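Local coordinates for protein inorganic pyrophosphatase (Thermus thermophilus, PDB 2PRD) that catalyses the magnesium-dependent hydrolysis of inorganic pyrophosphate to two phosphate ions, working as a homohexamer, at residues A[16-29]-A[45-59]. Residues are numbered along the deposited sequence; the frame is centred on the assembly and turned at random.
Sequences VHMVIEVPRGSGNK and LPGAQFYPGDYGFIP. With SO4 (sulfate ion), chain B.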
ATOM      1  N   VAL A  16      20.401 -21.443   3.983  1.00 12.36           N
ATOM      2  CA  VAL A  16      21.108 -20.963   2.801  1.00  4.04           C
ATOM      3  C   VAL A  16      20.841 -19.502   2.483  1.00  8.74           C
ATOM      4  O   VAL A  16      19.866 -18.925   2.962  1.00 15.68           O
ATOM      5  CB  VAL A  16      20.737 -21.827   1.586  1.00  6.29           C
ATOM      6  CG1 VAL A  16      21.101 -23.321   1.713  1.00  7.88           C
ATOM      7  CG2 VAL A  16      19.265 -21.737   1.276  1.00  6.89           C
ATOM      8  N   HIS A  17      21.691 -18.910   1.677  1.00  5.76           N
ATOM      9  CA  HIS A  17      21.522 -17.557   1.178  1.00  5.64           C
ATOM     10  C   HIS A  17      20.558 -17.673  -0.018  1.00 13.68           C
ATOM     11  O   HIS A  17      20.626 -18.699  -0.701  1.00 16.36           O
ATOM     12  CB  HIS A  17      22.788 -16.927   0.658  1.00  6.59           C
ATOM     13  CG  HIS A  17      23.664 -16.311   1.708  1.00  4.99           C
ATOM     14  ND1 HIS A  17      25.033 -16.273   1.572  1.00 11.44           N
ATOM     15  CD2 HIS A  17      23.373 -15.791   2.902  1.00 14.11           C
ATOM     16  CE1 HIS A  17      25.547 -15.654   2.633  1.00 12.37           C
ATOM     17  NE2 HIS A  17      24.556 -15.344   3.451  1.00 16.41           N
ATOM     18  N   MET A  18      19.691 -16.700  -0.209  1.00 15.87           N
ATOM     19  CA  MET A  18      18.777 -16.645  -1.341  1.00  6.23           C
ATOM     20  C   MET A  18      18.733 -15.190  -1.849  1.00  7.16           C
ATOM     21  O   MET A  18      18.726 -14.283  -1.010  1.00 10.71           O
ATOM     22  CB  MET A  18      17.352 -17.142  -1.057  1.00 10.41           C
ATOM     23  CG  MET A  18      17.154 -18.616  -1.358  1.00 14.05           C
ATOM     24  SD  MET A  18      15.453 -19.161  -1.363  1.00 22.62           S
ATOM     25  CE  MET A  18      14.744 -17.839  -2.362  1.00 21.61           C
ATOM     26  N   VAL A  19      18.783 -15.022  -3.151  1.00  5.09           N
ATOM     27  CA  VAL A  19      18.644 -13.686  -3.774  1.00  7.58           C
ATOM     28  C   VAL A  19      17.161 -13.625  -4.188  1.00  8.37           C
ATOM     29  O   VAL A  19      16.672 -14.472  -4.936  1.00 11.35           O
ATOM     30  CB  VAL A  19      19.551 -13.519  -4.982  1.00  1.16           C
ATOM     31  CG1 VAL A  19      19.436 -12.088  -5.527  1.00  4.78           C
ATOM     32  CG2 VAL A  19      20.993 -13.686  -4.497  1.00  6.13           C
ATOM     33  N   ILE A  20      16.461 -12.638  -3.632  1.00  9.20           N
ATOM     34  CA  ILE A  20      15.040 -12.469  -3.897  1.00  3.02           C
ATOM     35  C   ILE A  20      14.923 -11.758  -5.243  1.00  7.23           C
ATOM     36  O   ILE A  20      15.663 -10.825  -5.504  1.00 12.07           O
ATOM     37  CB  ILE A  20      14.301 -11.608  -2.859  1.00  8.41           C
ATOM     38  CG1 ILE A  20      14.273 -12.295  -1.493  1.00  9.42           C
ATOM     39  CG2 ILE A  20      12.877 -11.363  -3.346  1.00  6.63           C
ATOM     40  CD1 ILE A  20      14.175 -13.817  -1.605  1.00  7.31           C
ATOM     41  N   GLU A  21      14.041 -12.322  -6.077  1.00 10.70           N
ATOM     42  CA  GLU A  21      13.774 -11.752  -7.389  1.00  6.96           C
ATOM     43  C   GLU A  21      12.370 -11.145  -7.393  1.00 10.15           C
ATOM     44  O   GLU A  21      12.231 -10.000  -7.845  1.00  7.25           O
ATOM     45  CB  GLU A  21      13.897 -12.739  -8.522  1.00  4.55           C
ATOM     46  CG  GLU A  21      15.424 -12.981  -8.754  1.00  5.90           C
ATOM     47  CD  GLU A  21      15.563 -14.171  -9.685  1.00 11.24           C
ATOM     48  OE1 GLU A  21      14.755 -15.111  -9.545  1.00 17.54           O
ATOM     49  OE2 GLU A  21      16.459 -14.076 -10.537  1.00 16.46           O
ATOM     50  N   VAL A  22      11.428 -11.950  -6.887  1.00  5.87           N
ATOM     51  CA  VAL A  22      10.028 -11.431  -6.870  1.00  3.39           C
ATOM     52  C   VAL A  22       9.440 -11.384  -5.509  1.00  1.16           C
ATOM     53  O   VAL A  22       9.340 -12.439  -4.875  1.00  7.43           O
ATOM     54  CB  VAL A  22       9.169 -12.424  -7.731  1.00  3.56           C
ATOM     55  CG1 VAL A  22       7.757 -11.872  -8.025  1.00  5.21           C
ATOM     56  CG2 VAL A  22       9.773 -12.793  -9.069  1.00  4.81           C
ATOM     57  N   PRO A  23       9.068 -10.187  -5.002  1.00  7.07           N
ATOM     58  CA  PRO A  23       8.391 -10.107  -3.716  1.00  7.97           C
ATOM     59  C   PRO A  23       7.029 -10.830  -3.714  1.00  8.56           C
ATOM     60  O   PRO A  23       6.256 -10.988  -4.690  1.00  7.53           O
ATOM     61  CB  PRO A  23       8.140  -8.602  -3.567  1.00  7.95           C
ATOM     62  CG  PRO A  23       9.157  -7.950  -4.430  1.00  4.91           C
ATOM     63  CD  PRO A  23       9.232  -8.874  -5.652  1.00  1.16           C
ATOM     64  N   ARG A  24       6.682 -11.328  -2.506  1.00  4.10           N
ATOM     65  CA  ARG A  24       5.384 -11.967  -2.336  1.00  1.16           C
ATOM     66  C   ARG A  24       4.316 -10.918  -2.617  1.00 10.13           C
ATOM     67  O   ARG A  24       4.484  -9.760  -2.197  1.00 11.80           O
ATOM     68  CB  ARG A  24       5.247 -12.457  -0.882  1.00  5.75           C
ATOM     69  CG  ARG A  24       3.758 -12.739  -0.595  1.00  7.98           C
ATOM     70  CD  ARG A  24       3.589 -13.748   0.504  1.00 23.30           C
ATOM     71  NE  ARG A  24       4.080 -13.246   1.755  1.00 36.23           N
ATOM     72  CZ  ARG A  24       3.519 -12.257   2.452  1.00 37.27           C
ATOM     73  NH1 ARG A  24       2.423 -11.650   2.048  1.00 42.41           N
ATOM     74  NH2 ARG A  24       4.100 -11.916   3.583  1.00 26.72           N
ATOM     75  N   GLY A  25       3.237 -11.277  -3.325  1.00  6.53           N
ATOM     76  CA  GLY A  25       2.211 -10.246  -3.553  1.00  3.80           C
ATOM     77  C   GLY A  25       2.462  -9.454  -4.800  1.00  8.12           C
ATOM     78  O   GLY A  25       1.628  -8.593  -5.121  1.00 10.63           O
ATOM     79  N   SER A  26       3.527  -9.772  -5.509  1.00  5.78           N
ATOM     80  CA  SER A  26       3.829  -9.070  -6.755  1.00  4.98           C
ATOM     81  C   SER A  26       3.467  -9.834  -7.995  1.00  7.77           C
ATOM     82  O   SER A  26       3.531 -11.084  -8.083  1.00  7.99           O
ATOM     83  CB  SER A  26       5.354  -8.742  -6.711  1.00  6.38           C
ATOM     84  OG  SER A  26       5.665  -8.111  -7.956  1.00 14.70           O
ATOM     85  N   GLY A  27       3.037  -9.085  -9.001  1.00  7.19           N
ATOM     86  CA  GLY A  27       2.652  -9.573 -10.324  1.00  7.21           C
ATOM     87  C   GLY A  27       3.709  -9.192 -11.350  1.00 12.08           C
ATOM     88  O   GLY A  27       3.588  -9.507 -12.545  1.00  7.40           O
ATOM     89  N   ASN A  28       4.755  -8.521 -10.892  1.00 12.00           N
ATOM     90  CA  ASN A  28       5.900  -8.081 -11.706  1.00 10.32           C
ATOM     91  C   ASN A  28       6.980  -9.149 -11.579  1.00  8.37           C
ATOM     92  O   ASN A  28       7.633  -9.334 -10.549  1.00 17.55           O
ATOM     93  CB  ASN A  28       6.408  -6.700 -11.350  1.00  5.86           C
ATOM     94  CG  ASN A  28       5.688  -5.542 -11.972  1.00  1.16           C
ATOM     95  OD1 ASN A  28       5.024  -5.592 -13.006  1.00  6.43           O
ATOM     96  ND2 ASN A  28       5.901  -4.359 -11.387  1.00  3.99           N
ATOM     97  N   LYS A  29       7.120  -9.955 -12.651  1.00  8.92           N
ATOM     98  CA  LYS A  29       8.091 -11.050 -12.607  1.00  8.97           C
ATOM     99  C   LYS A  29       9.488 -10.573 -12.967  1.00  5.59           C
ATOM    100  O   LYS A  29       9.796 -10.597 -14.141  1.00 11.49           O
ATOM    101  CB  LYS A  29       7.636 -12.139 -13.585  1.00 12.70           C
ATOM    102  CG  LYS A  29       7.943 -13.557 -13.217  1.00 11.77           C
ATOM    103  CD  LYS A  29       9.410 -13.922 -13.356  1.00 14.21           C
ATOM    104  CE  LYS A  29       9.613 -15.433 -13.166  1.00 17.43           C
ATOM    105  NZ  LYS A  29      11.069 -15.733 -12.910  1.00 15.54           N
ATOM    106  N   LEU A  45       2.838 -10.915 -15.083  1.00 10.94           N
ATOM    107  CA  LEU A  45       1.941 -12.094 -15.167  1.00 12.87           C
ATOM    108  C   LEU A  45       0.646 -11.634 -15.845  1.00  8.93           C
ATOM    109  O   LEU A  45       0.127 -10.597 -15.449  1.00 11.54           O
ATOM    110  CB  LEU A  45       1.682 -12.628 -13.773  1.00  6.81           C
ATOM    111  CG  LEU A  45       2.790 -13.110 -12.875  1.00 11.51           C
ATOM    112  CD1 LEU A  45       2.179 -13.580 -11.540  1.00  8.94           C
ATOM    113  CD2 LEU A  45       3.586 -14.261 -13.511  1.00 10.96           C
ATOM    114  N   PRO A  46       0.163 -12.435 -16.809  1.00  6.51           N
ATOM    115  CA  PRO A  46      -1.021 -12.074 -17.550  1.00  6.05           C
ATOM    116  C   PRO A  46      -2.353 -12.210 -16.830  1.00 11.83           C
ATOM    117  O   PRO A  46      -3.320 -11.579 -17.284  1.00  9.70           O
ATOM    118  CB  PRO A  46      -0.886 -12.892 -18.818  1.00  7.05           C
ATOM    119  CG  PRO A  46      -0.126 -14.138 -18.370  1.00  3.20           C
ATOM    120  CD  PRO A  46       0.827 -13.658 -17.302  1.00  2.91           C
ATOM    121  N   GLY A  47      -2.395 -12.987 -15.755  1.00 10.45           N
ATOM    122  CA  GLY A  47      -3.647 -13.198 -15.034  1.00  8.70           C
ATOM    123  C   GLY A  47      -3.720 -12.377 -13.785  1.00  8.55           C
ATOM    124  O   GLY A  47      -2.679 -11.814 -13.445  1.00  9.11           O
ATOM    125  N   ALA A  48      -4.912 -12.336 -13.165  1.00  6.55           N
ATOM    126  CA  ALA A  48      -4.970 -11.486 -11.935  1.00  1.16           C
ATOM    127  C   ALA A  48      -4.423 -12.290 -10.785  1.00  6.04           C
ATOM    128  O   ALA A  48      -5.189 -12.771  -9.925  1.00  7.74           O
ATOM    129  CB  ALA A  48      -6.473 -11.154 -11.785  1.00  8.57           C
ATOM    130  N   GLN A  49      -3.106 -12.480 -10.762  1.00  5.96           N
ATOM    131  CA  GLN A  49      -2.368 -13.214  -9.777  1.00  5.52           C
ATOM    132  C   GLN A  49      -1.118 -12.522  -9.293  1.00  3.13           C
ATOM    133  O   GLN A  49      -0.640 -11.536  -9.859  1.00 10.06           O
ATOM    134  CB  GLN A  49      -1.853 -14.588 -10.391  1.00  6.94           C
ATOM    135  CG  GLN A  49      -3.051 -15.310 -10.987  1.00 11.76           C
ATOM    136  CD  GLN A  49      -2.681 -16.554 -11.760  1.00 11.01           C
ATOM    137  OE1 GLN A  49      -2.640 -17.652 -11.206  1.00 10.01           O
ATOM    138  NE2 GLN A  49      -2.436 -16.375 -13.051  1.00  4.05           N
ATOM    139  N   PHE A  50      -0.588 -13.124  -8.226  1.00 10.57           N
ATOM    140  CA  PHE A  50       0.640 -12.656  -7.555  1.00 10.66           C
ATOM    141  C   PHE A  50       1.368 -13.846  -6.950  1.00 12.20           C
ATOM    142  O   PHE A  50       0.711 -14.845  -6.667  1.00 14.28           O
ATOM    143  CB  PHE A  50       0.286 -11.578  -6.514  1.00  4.36           C
ATOM    144  CG  PHE A  50      -0.660 -12.016  -5.447  1.00 12.18           C
ATOM    145  CD1 PHE A  50      -0.203 -12.846  -4.431  1.00  7.63           C
ATOM    146  CD2 PHE A  50      -1.980 -11.606  -5.461  1.00 11.00           C
ATOM    147  CE1 PHE A  50      -1.049 -13.245  -3.426  1.00 12.01           C
ATOM    148  CE2 PHE A  50      -2.829 -12.010  -4.454  1.00 11.69           C
ATOM    149  CZ  PHE A  50      -2.387 -12.865  -3.470  1.00 12.57           C
ATOM    150  N   TYR A  51       2.686 -13.720  -6.780  1.00 11.53           N
ATOM    151  CA  TYR A  51       3.479 -14.807  -6.194  1.00  5.29           C
ATOM    152  C   TYR A  51       3.007 -15.032  -4.782  1.00  8.36           C
ATOM    153  O   TYR A  51       2.892 -14.058  -4.016  1.00 10.40           O
ATOM    154  CB  TYR A  51       4.981 -14.426  -6.228  1.00  6.80           C
ATOM    155  CG  TYR A  51       5.567 -14.884  -7.552  1.00  4.85           C
ATOM    156  CD1 TYR A  51       5.312 -14.205  -8.732  1.00  3.53           C
ATOM    157  CD2 TYR A  51       6.340 -16.032  -7.603  1.00  8.45           C
ATOM    158  CE1 TYR A  51       5.799 -14.673  -9.937  1.00  1.16           C
ATOM    159  CE2 TYR A  51       6.810 -16.544  -8.813  1.00  8.44           C
ATOM    160  CZ  TYR A  51       6.530 -15.843  -9.965  1.00  7.60           C
ATOM    161  OH  TYR A  51       7.045 -16.264 -11.154  1.00 14.26           O
ATOM    162  N   PRO A  52       2.752 -16.280  -4.435  1.00  8.21           N
ATOM    163  CA  PRO A  52       2.286 -16.657  -3.103  1.00  6.48           C
ATOM    164  C   PRO A  52       3.350 -16.547  -2.048  1.00 11.69           C
ATOM    165  O   PRO A  52       3.092 -16.648  -0.824  1.00 15.06           O
ATOM    166  CB  PRO A  52       1.648 -18.020  -3.396  1.00  5.26           C
ATOM    167  CG  PRO A  52       2.714 -18.594  -4.339  1.00  7.33           C
ATOM    168  CD  PRO A  52       2.878 -17.449  -5.335  1.00 10.11           C
ATOM    169  N   GLY A  53       4.598 -16.280  -2.408  1.00  6.16           N
ATOM    170  CA  GLY A  53       5.683 -16.109  -1.399  1.00  6.08           C
ATOM    171  C   GLY A  53       6.787 -15.431  -2.177  1.00  2.82           C
ATOM    172  O   GLY A  53       6.560 -15.366  -3.407  1.00  7.52           O
ATOM    173  N   ASP A  54       7.860 -15.025  -1.555  1.00  9.63           N
ATOM    174  CA  ASP A  54       8.983 -14.375  -2.228  1.00  9.39           C
ATOM    175  C   ASP A  54       9.806 -15.376  -3.022  1.00  9.94           C
ATOM    176  O   ASP A  54      10.150 -16.428  -2.489  1.00 11.62           O
ATOM    177  CB  ASP A  54       9.903 -13.566  -1.236  1.00  1.16           C
ATOM    178  CG  ASP A  54       9.168 -12.656  -0.334  1.00  3.37           C
ATOM    179  OD1 ASP A  54       8.732 -13.073   0.754  1.00  7.30           O
ATOM    180  OD2 ASP A  54       9.039 -11.437  -0.660  1.00  6.80           O
ATOM    181  N   TYR A  55      10.062 -15.073  -4.286  1.00  9.06           N
ATOM    182  CA  TYR A  55      10.780 -15.972  -5.171  1.00  8.51           C
ATOM    183  C   TYR A  55      12.199 -15.563  -5.531  1.00  4.01           C
ATOM    184  O   TYR A  55      12.459 -14.428  -5.905  1.00 11.43           O
ATOM    185  CB  TYR A  55       9.900 -16.161  -6.432  1.00  8.40           C
ATOM    186  CG  TYR A  55      10.453 -17.143  -7.448  1.00  8.03           C
ATOM    187  CD1 TYR A  55      10.235 -18.509  -7.271  1.00 12.12           C
ATOM    188  CD2 TYR A  55      11.148 -16.745  -8.576  1.00 12.77           C
ATOM    189  CE1 TYR A  55      10.710 -19.452  -8.196  1.00 15.40           C
ATOM    190  CE2 TYR A  55      11.597 -17.655  -9.508  1.00 14.88           C
ATOM    191  CZ  TYR A  55      11.382 -18.993  -9.297  1.00 18.18           C
ATOM    192  OH  TYR A  55      11.847 -19.935 -10.200  1.00 27.04           O
ATOM    193  N   GLY A  56      13.139 -16.555  -5.512  1.00  4.72           N
ATOM    194  CA  GLY A  56      14.518 -16.071  -5.871  1.00  3.27           C
ATOM    195  C   GLY A  56      15.308 -17.353  -6.136  1.00 11.62           C
ATOM    196  O   GLY A  56      14.641 -18.356  -6.320  1.00 12.04           O
ATOM    197  N   PHE A  57      16.602 -17.224  -6.071  1.00  9.17           N
ATOM    198  CA  PHE A  57      17.466 -18.381  -6.348  1.00 11.59           C
ATOM    199  C   PHE A  57      18.530 -18.546  -5.313  1.00 10.88           C
ATOM    200  O   PHE A  57      18.807 -17.534  -4.643  1.00 11.06           O
ATOM    201  CB  PHE A  57      18.085 -18.155  -7.759  1.00  7.26           C
ATOM    202  CG  PHE A  57      19.087 -17.043  -7.871  1.00 10.85           C
ATOM    203  CD1 PHE A  57      20.415 -17.189  -7.488  1.00 12.65           C
ATOM    204  CD2 PHE A  57      18.723 -15.810  -8.399  1.00 13.81           C
ATOM    205  CE1 PHE A  57      21.316 -16.165  -7.573  1.00 11.35           C
ATOM    206  CE2 PHE A  57      19.618 -14.762  -8.490  1.00 11.43           C
ATOM    207  CZ  PHE A  57      20.932 -14.935  -8.100  1.00 11.76           C
ATOM    208  N   ILE A  58      19.138 -19.744  -5.211  1.00 11.66           N
ATOM    209  CA  ILE A  58      20.258 -19.924  -4.244  1.00  8.74           C
ATOM    210  C   ILE A  58      21.565 -19.632  -4.938  1.00  7.46           C
ATOM    211  O   ILE A  58      21.830 -20.325  -5.927  1.00 14.83           O
ATOM    212  CB  ILE A  58      20.224 -21.340  -3.621  1.00  6.36           C
ATOM    213  CG1 ILE A  58      18.867 -21.604  -2.942  1.00  9.15           C
ATOM    214  CG2 ILE A  58      21.355 -21.400  -2.575  1.00  7.77           C
ATOM    215  CD1 ILE A  58      18.774 -22.923  -2.171  1.00  6.70           C
ATOM    216  N   PRO A  59      22.365 -18.637  -4.570  1.00  7.37           N
ATOM    217  CA  PRO A  59      23.613 -18.341  -5.253  1.00 10.05           C
ATOM    218  C   PRO A  59      24.621 -19.483  -5.141  1.00 15.65           C
ATOM    219  O   PRO A  59      24.632 -20.197  -4.116  1.00 12.68           O
ATOM    220  CB  PRO A  59      24.052 -17.027  -4.622  1.00  3.97           C
ATOM    221  CG  PRO A  59      23.414 -17.051  -3.253  1.00  2.98           C
ATOM    222  CD  PRO A  59      22.096 -17.728  -3.443  1.00  7.03           C
TER
HETATM  223  S   SO4 B 175       9.188 -18.773 -14.740  1.00 25.08           S
HETATM  224  O1  SO4 B 175       9.257 -19.950 -15.668  1.00 26.08           O
HETATM  225  O2  SO4 B 175       7.752 -18.580 -14.324  1.00 28.78           O
HETATM  226  O3  SO4 B 175      10.114 -18.733 -13.576  1.00 23.32           O
HETATM  227  O4  SO4 B 175       9.582 -17.585 -15.611  1.00 37.22           O
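A classic beta bulge interrupts the antiparallel pairing of strands 16-22 and 54-57: Glu-21 N and Val-22 N both donate to Tyr-55 O, at 2.6 and 2.9 Å, and Tyr-55 N returns a bond to Val-22 O. Opposite Ile-20 sits Gly-56, where any side chain would run into the facing strand. Beta-branched Val-19 sets CB over one face of the Phe-57 ring, a CH-pi contact 3.9 Å from the centroid, while the Glu-21 carboxylate, tied to Tyr-32 N, meets that ring's edge. Beyond the bulge the chain leaves the central sheet of the pyrophosphatase fold through a type II turn, Pro-23 to Ser-26, with Gly-25 at the positive phi such turns need. Asp-54 OD2 is met by Arg-24 N (3.0 Å) from above the carboxylate plane; OD2 also accepts from Leu-79 N, and OD1 pairs with Ser-75 OG; an alanine here would probably leave these three without this partner and the turn less firmly anchored. Val-22 CG1, anti to the backbone N (chi1 -169°), reaches Tyr-51 CD1 at 3.5 Å. The Lys-29 chain bends at chi2 (-73°), bringing CE within 3.4 Å of Tyr-51 OH, and NZ weakly bonds a sulfate that Arg-43 and Tyr-139 also hold, consistent with the predicted substrate site; Tyr-55 OH bonds Asp-70.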